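Local atomic coordinates of Lmo0325 protein (Listeria monocytogenes EGD-e, PDB entry 4RYK), a protein that probably binds DNA through an N-terminal helix-turn-helix domain joined to an all-helical Rgg-type C-terminal domain, consistent with a role as a transcriptional regulator. Residues V87-S90 against G91-D94; H121-I124 against Q125-H129. All blocks are in the same frame, centred on the assembly; numbering follows the deposited sequence.

Contact 1 of 2, residues V87-S90 against G91-D94; sequences VELS and GKND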
ATOM      1  N   VAL A  87      -7.885 -10.950 -12.091  1.00 51.75           N
ATOM      2  CA  VAL A  87      -7.702  -9.654 -12.716  1.00 55.94           C
ATOM      3  C   VAL A  87      -6.723  -9.744 -13.880  1.00 58.87           C
ATOM      4  O   VAL A  87      -6.958  -9.222 -14.974  1.00 60.01           O
ATOM      5  CB  VAL A  87      -7.181  -8.674 -11.641  1.00 58.28           C
ATOM      6  CG1 VAL A  87      -6.647  -7.384 -12.246  1.00 60.41           C
ATOM      7  CG2 VAL A  87      -8.295  -8.390 -10.644  1.00 58.17           C
ATOM      8  N   GLU A  88      -5.614 -10.422 -13.651  1.00 63.86           N
ATOM      9  CA  GLU A  88      -4.665 -10.643 -14.727  1.00 65.67           C
ATOM     10  C   GLU A  88      -5.296 -11.386 -15.909  1.00 64.65           C
ATOM     11  O   GLU A  88      -5.159 -10.970 -17.039  1.00 67.52           O
ATOM     12  CB  GLU A  88      -3.480 -11.407 -14.211  1.00 70.11           C
ATOM     13  CG  GLU A  88      -2.543 -11.778 -15.322  1.00 82.80           C
ATOM     14  CD  GLU A  88      -1.179 -12.082 -14.794  1.00 95.94           C
ATOM     15  OE1 GLU A  88      -1.116 -12.532 -13.628  1.00104.65           O
ATOM     16  OE2 GLU A  88      -0.188 -11.862 -15.530  1.00101.30           O
ATOM     17  N   LEU A  89      -5.993 -12.484 -15.652  1.00 58.71           N
ATOM     18  CA  LEU A  89      -6.649 -13.221 -16.725  1.00 53.75           C
ATOM     19  C   LEU A  89      -7.723 -12.393 -17.434  1.00 56.43           C
ATOM     20  O   LEU A  89      -7.784 -12.372 -18.659  1.00 56.40           O
ATOM     21  CB  LEU A  89      -7.260 -14.488 -16.156  1.00 51.48           C
ATOM     22  CG  LEU A  89      -6.283 -15.504 -15.570  1.00 51.42           C
ATOM     23  CD1 LEU A  89      -6.980 -16.527 -14.702  1.00 50.95           C
ATOM     24  CD2 LEU A  89      -5.571 -16.190 -16.703  1.00 56.62           C
ATOM     25  N   SER A  90      -8.598 -11.746 -16.661  1.00 57.54           N
ATOM     26  CA  SER A  90      -9.625 -10.859 -17.231  1.00 65.53           C
ATOM     27  C   SER A  90      -9.007  -9.840 -18.149  1.00 69.69           C
ATOM     28  O   SER A  90      -9.450  -9.647 -19.283  1.00 72.68           O
ATOM     29  CB  SER A  90     -10.366 -10.095 -16.130  1.00 62.74           C
ATOM     30  OG  SER A  90     -11.348 -10.937 -15.616  1.00 68.54           O
ATOM     31  N   GLY A  91      -7.997  -9.166 -17.610  1.00 74.18           N
ATOM     32  CA  GLY A  91      -7.288  -8.115 -18.303  1.00 79.18           C
ATOM     33  C   GLY A  91      -6.770  -8.496 -19.670  1.00 81.71           C
ATOM     34  O   GLY A  91      -6.901  -7.712 -20.597  1.00 87.41           O
ATOM     35  N   LYS A  92      -6.178  -9.681 -19.813  1.00 83.15           N
ATOM     36  CA  LYS A  92      -5.795 -10.146 -21.157  1.00 86.15           C
ATOM     37  C   LYS A  92      -6.737 -11.256 -21.697  1.00 82.95           C
ATOM     38  O   LYS A  92      -6.362 -12.062 -22.563  1.00 77.50           O
ATOM     39  CB  LYS A  92      -4.271 -10.428 -21.285  1.00 91.69           C
ATOM     40  CG  LYS A  92      -3.581 -11.227 -20.192  1.00 95.29           C
ATOM     41  CD  LYS A  92      -3.952 -12.700 -20.288  1.00105.84           C
ATOM     42  CE  LYS A  92      -2.801 -13.619 -19.896  1.00111.53           C
ATOM     43  NZ  LYS A  92      -2.518 -13.554 -18.434  1.00115.84           N
ATOM     44  N   ASN A  93      -7.988 -11.252 -21.208  1.00 80.94           N
ATOM     45  CA  ASN A  93      -9.100 -12.044 -21.804  1.00 77.91           C
ATOM     46  C   ASN A  93      -8.853 -13.516 -22.004  1.00 71.93           C
ATOM     47  O   ASN A  93      -9.356 -14.138 -22.950  1.00 67.86           O
ATOM     48  CB  ASN A  93      -9.481 -11.458 -23.154  1.00 85.30           C
ATOM     49  CG  ASN A  93     -10.648 -10.540 -23.056  1.00 90.89           C
ATOM     50  OD1 ASN A  93     -10.990 -10.042 -21.975  1.00101.59           O
ATOM     51  ND2 ASN A  93     -11.289 -10.322 -24.174  1.00 94.96           N
ATOM     52  N   ASP A  94      -8.086 -14.085 -21.098  1.00 66.97           N
ATOM     53  CA  ASP A  94      -7.568 -15.403 -21.330  1.00 62.96           C
ATOM     54  C   ASP A  94      -8.542 -16.444 -20.775  1.00 58.61           C
ATOM     55  O   ASP A  94      -8.516 -16.786 -19.594  1.00 54.26           O
ATOM     56  CB  ASP A  94      -6.220 -15.492 -20.679  1.00 63.23           C
ATOM     57  CG  ASP A  94      -5.661 -16.823 -20.761  1.00 60.78           C
ATOM     58  OD1 ASP A  94      -6.277 -17.716 -21.406  1.00 55.98           O
ATOM     59  OD2 ASP A  94      -4.608 -16.971 -20.137  1.00 65.82           O
TER
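Lys92 folds back over the last turn of helix 82-91 and brings its ammonium group to Glu88. From CB the side chain turns at once: with chi1 at 46°, CG sits between the backbone N and the carbonyl carbon, which lays Lys92 CG 3.5 Å from Glu88 O, the same oxygen that takes the Lys92 N-H. CD continues past that carbonyl, and bends at each later torsion turn Lys92 NZ toward the aliphatic part of Glu88, 3.6 Å from Glu88 CG. The carboxylate itself is farther off: Glu88 OE2 lies 4.1 Å from Lys92 NZ, too long for a salt bridge, though the opposite charges probably still attract.

The helix ends here in a Schellman motif. Asn93, with positive phi, is its C-prime residue; Asp94 N bonds back to Leu89 O at 3.0 Å, and the inner bond runs 2.9 Å from Asn93 N to Ser90 O, its donor well above the carbonyl plane. The reversal brings Asp94 against Leu89, whose CD2 packs 3.7 Å from Asp94 OD2.

Asp94 is also the N-cap of the next helix, its OD1 accepting from Gly97 N, so one tight turn both closes helix 82-91 and starts helix 95-108. Leu89 lies on Met98 and Leu101 of helix 95-108, while on helix 113-132 Ser90 meets Arg123 and Asn93 meets Ile127.

Contact 2 of 2, residues H121-I124 against Q125-H129; sequences HTRI and QTINH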
ATOM      1  N   HIS A 121     -17.381 -18.277 -14.023  1.00 46.16           N
ATOM      2  CA  HIS A 121     -18.254 -18.808 -15.046  1.00 45.70           C
ATOM      3  C   HIS A 121     -18.817 -17.702 -15.879  1.00 47.51           C
ATOM      4  O   HIS A 121     -18.805 -17.806 -17.096  1.00 50.54           O
ATOM      5  CB  HIS A 121     -19.429 -19.546 -14.443  1.00 52.00           C
ATOM      6  CG  HIS A 121     -19.150 -20.981 -14.169  1.00 56.43           C
ATOM      7  ND1 HIS A 121     -19.030 -21.487 -12.891  1.00 60.46           N
ATOM      8  CD2 HIS A 121     -18.990 -22.028 -15.013  1.00 60.62           C
ATOM      9  CE1 HIS A 121     -18.809 -22.788 -12.952  1.00 60.75           C
ATOM     10  NE2 HIS A 121     -18.781 -23.138 -14.228  1.00 66.13           N
ATOM     11  N   THR A 122     -19.328 -16.641 -15.253  1.00 48.15           N
ATOM     12  CA  THR A 122     -19.944 -15.584 -16.039  1.00 49.85           C
ATOM     13  C   THR A 122     -18.928 -14.942 -16.947  1.00 50.06           C
ATOM     14  O   THR A 122     -19.261 -14.560 -18.076  1.00 50.55           O
ATOM     15  CB  THR A 122     -20.627 -14.465 -15.229  1.00 53.89           C
ATOM     16  OG1 THR A 122     -19.670 -13.748 -14.440  1.00 63.98           O
ATOM     17  CG2 THR A 122     -21.674 -15.030 -14.320  1.00 59.58           C
ATOM     18  N   ARG A 123     -17.700 -14.811 -16.460  1.00 47.74           N
ATOM     19  CA  ARG A 123     -16.655 -14.151 -17.234  1.00 49.83           C
ATOM     20  C   ARG A 123     -16.274 -15.042 -18.403  1.00 47.76           C
ATOM     21  O   ARG A 123     -16.044 -14.562 -19.510  1.00 47.51           O
ATOM     22  CB  ARG A 123     -15.458 -13.825 -16.316  1.00 54.17           C
ATOM     23  CG  ARG A 123     -14.315 -13.054 -16.930  1.00 61.30           C
ATOM     24  CD  ARG A 123     -14.731 -11.781 -17.628  1.00 67.12           C
ATOM     25  NE  ARG A 123     -15.076 -10.731 -16.708  1.00 77.37           N
ATOM     26  CZ  ARG A 123     -14.391  -9.596 -16.564  1.00 87.71           C
ATOM     27  NH1 ARG A 123     -13.301  -9.338 -17.289  1.00 94.71           N
ATOM     28  NH2 ARG A 123     -14.814  -8.702 -15.693  1.00 88.39           N
ATOM     29  N   ILE A 124     -16.249 -16.342 -18.192  1.00 45.89           N
ATOM     30  CA  ILE A 124     -15.971 -17.250 -19.331  1.00 50.62           C
ATOM     31  C   ILE A 124     -17.114 -17.247 -20.383  1.00 52.29           C
ATOM     32  O   ILE A 124     -16.845 -17.198 -21.571  1.00 54.71           O
ATOM     33  CB  ILE A 124     -15.661 -18.679 -18.859  1.00 50.34           C
ATOM     34  CG1 ILE A 124     -14.336 -18.717 -18.073  1.00 48.67           C
ATOM     35  CG2 ILE A 124     -15.637 -19.663 -20.039  1.00 51.74           C
ATOM     36  CD1 ILE A 124     -14.278 -19.833 -17.046  1.00 49.05           C
ATOM     37  N   GLN A 125     -18.373 -17.260 -19.962  1.00 53.92           N
ATOM     38  CA  GLN A 125     -19.483 -17.151 -20.934  1.00 57.55           C
ATOM     39  C   GLN A 125     -19.431 -15.795 -21.680  1.00 57.26           C
ATOM     40  O   GLN A 125     -19.565 -15.754 -22.908  1.00 62.18           O
ATOM     41  CB  GLN A 125     -20.866 -17.302 -20.296  1.00 62.27           C
ATOM     42  CG  GLN A 125     -21.113 -18.564 -19.483  1.00 68.00           C
ATOM     43  CD  GLN A 125     -22.343 -18.434 -18.572  1.00 79.14           C
ATOM     44  OE1 GLN A 125     -22.679 -17.348 -18.078  1.00 81.22           O
ATOM     45  NE2 GLN A 125     -23.011 -19.548 -18.337  1.00 83.62           N
ATOM     46  N   THR A 126     -19.196 -14.692 -20.974  1.00 52.99           N
ATOM     47  CA  THR A 126     -19.105 -13.395 -21.643  1.00 57.37           C
ATOM     48  C   THR A 126     -17.988 -13.318 -22.687  1.00 58.66           C
ATOM     49  O   THR A 126     -18.234 -12.862 -23.811  1.00 54.59           O
ATOM     50  CB  THR A 126     -18.914 -12.263 -20.644  1.00 60.86           C
ATOM     51  OG1 THR A 126     -19.986 -12.348 -19.717  1.00 72.10           O
ATOM     52  CG2 THR A 126     -18.963 -10.911 -21.327  1.00 62.96           C
ATOM     53  N   ILE A 127     -16.785 -13.761 -22.327  1.00 54.78           N
ATOM     54  CA  ILE A 127     -15.650 -13.702 -23.249  1.00 58.28           C
ATOM     55  C   ILE A 127     -15.878 -14.594 -24.480  1.00 59.71           C
ATOM     56  O   ILE A 127     -15.691 -14.160 -25.595  1.00 59.39           O
ATOM     57  CB  ILE A 127     -14.339 -14.114 -22.555  1.00 60.07           C
ATOM     58  CG1 ILE A 127     -13.970 -13.064 -21.499  1.00 61.18           C
ATOM     59  CG2 ILE A 127     -13.217 -14.284 -23.583  1.00 62.73           C
ATOM     60  CD1 ILE A 127     -12.837 -13.471 -20.584  1.00 61.93           C
ATOM     61  N   ASN A 128     -16.281 -15.843 -24.277  1.00 60.89           N
ATOM     62  CA  ASN A 128     -16.560 -16.726 -25.412  1.00 65.22           C
ATOM     63  C   ASN A 128     -17.671 -16.253 -26.390  1.00 66.33           C
ATOM     64  O   ASN A 128     -17.484 -16.379 -27.591  1.00 69.80           O
ATOM     65  CB  ASN A 128     -16.823 -18.156 -24.919  1.00 67.11           C
ATOM     66  CG  ASN A 128     -15.542 -18.959 -24.723  1.00 69.38           C
ATOM     67  OD1 ASN A 128     -14.472 -18.621 -25.236  1.00 75.91           O
ATOM     68  ND2 ASN A 128     -15.666 -20.060 -24.013  1.00 72.97           N
ATOM     69  N   HIS A 129     -18.803 -15.725 -25.895  1.00 65.57           N
ATOM     70  CA  HIS A 129     -19.821 -15.024 -26.735  1.00 69.97           C
ATOM     71  C   HIS A 129     -19.171 -13.901 -27.539  1.00 70.57           C
ATOM     72  O   HIS A 129     -19.370 -13.835 -28.753  1.00 71.06           O
ATOM     73  CB  HIS A 129     -20.998 -14.451 -25.893  1.00 75.25           C
ATOM     74  CG  HIS A 129     -22.027 -13.652 -26.676  1.00 90.67           C
ATOM     75  ND1 HIS A 129     -22.733 -14.169 -27.749  1.00 96.31           N
ATOM     76  CD2 HIS A 129     -22.513 -12.396 -26.490  1.00 93.22           C
ATOM     77  CE1 HIS A 129     -23.576 -13.256 -28.210  1.00 98.64           C
ATOM     78  NE2 HIS A 129     -23.465 -12.173 -27.460  1.00 98.74           N
TER
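Thr126 grips the carbonyl of Thr122 twice, one helical turn back. Its hydroxyl donates to Thr122 O, with Thr126 OG1 to Thr122 O at 2.8 Å, and Thr126 N lies 2.9 Å from Thr122 O, reaching it from the opposite face of the carbonyl plane. A chi1 of -55° puts OG1 anti to the carbonyl carbon, on the side where the preceding turn presents Thr122 O. The Thr122 hydroxyl likewise turns back toward the N terminus, to Ile119 O.

The remaining backbone bonds are those of a regular alpha-helix, each from residue i+4 to residue i: Gln125 to His121, Ile127 to Arg123 and Asn128 to Ile124. This is the middle of helix 113-132, within the TPR-like helical C-terminal domain of the Rgg family.

Van der Waals contacts follow the same spacing. Arg123 bends at chi2 and chi3, and its methylene CD crosses Ile127 at 3.9 Å from Ile127 CD1; Ile127 CG1 comes within 3.2 Å of Arg123 O. Ile124 and Asn128 run side by side, with Ile124 CG2 4.0 Å from Asn128 ND2. Gln125, extended beyond CG, passes Gln125 CG 3.4 Å from His121 O.

Among outside partners, Gln125 OE1 accepts from Ser142 N in the loop before helix 143-153. From that helix Tyr145 stacks on the ring of His121.

How the contacts relate
From the N terminus, contact 1 comes first: residues 87-94 turn the chain from helix 82-91 into helix 95-108. Contact 2, residues 121-129, follows within the next helix, 113-132, and closes no loop of its own. The two are in series, neither nested nor crossed, with centres about 12 Å apart. Helix 95-108 separates them in sequence, but they touch in space: Ser90 OG packs 3.0 Å from Arg123 NH1, and Asn93 O approaches Ile127 CG2. Met98 of helix 95-108 meets Leu89 and Ser90 as well as Arg123 and Ile127, so three successive helices come together; contact 2 also touches helix 143-153, through other residues, His121, Thr122 and Gln125.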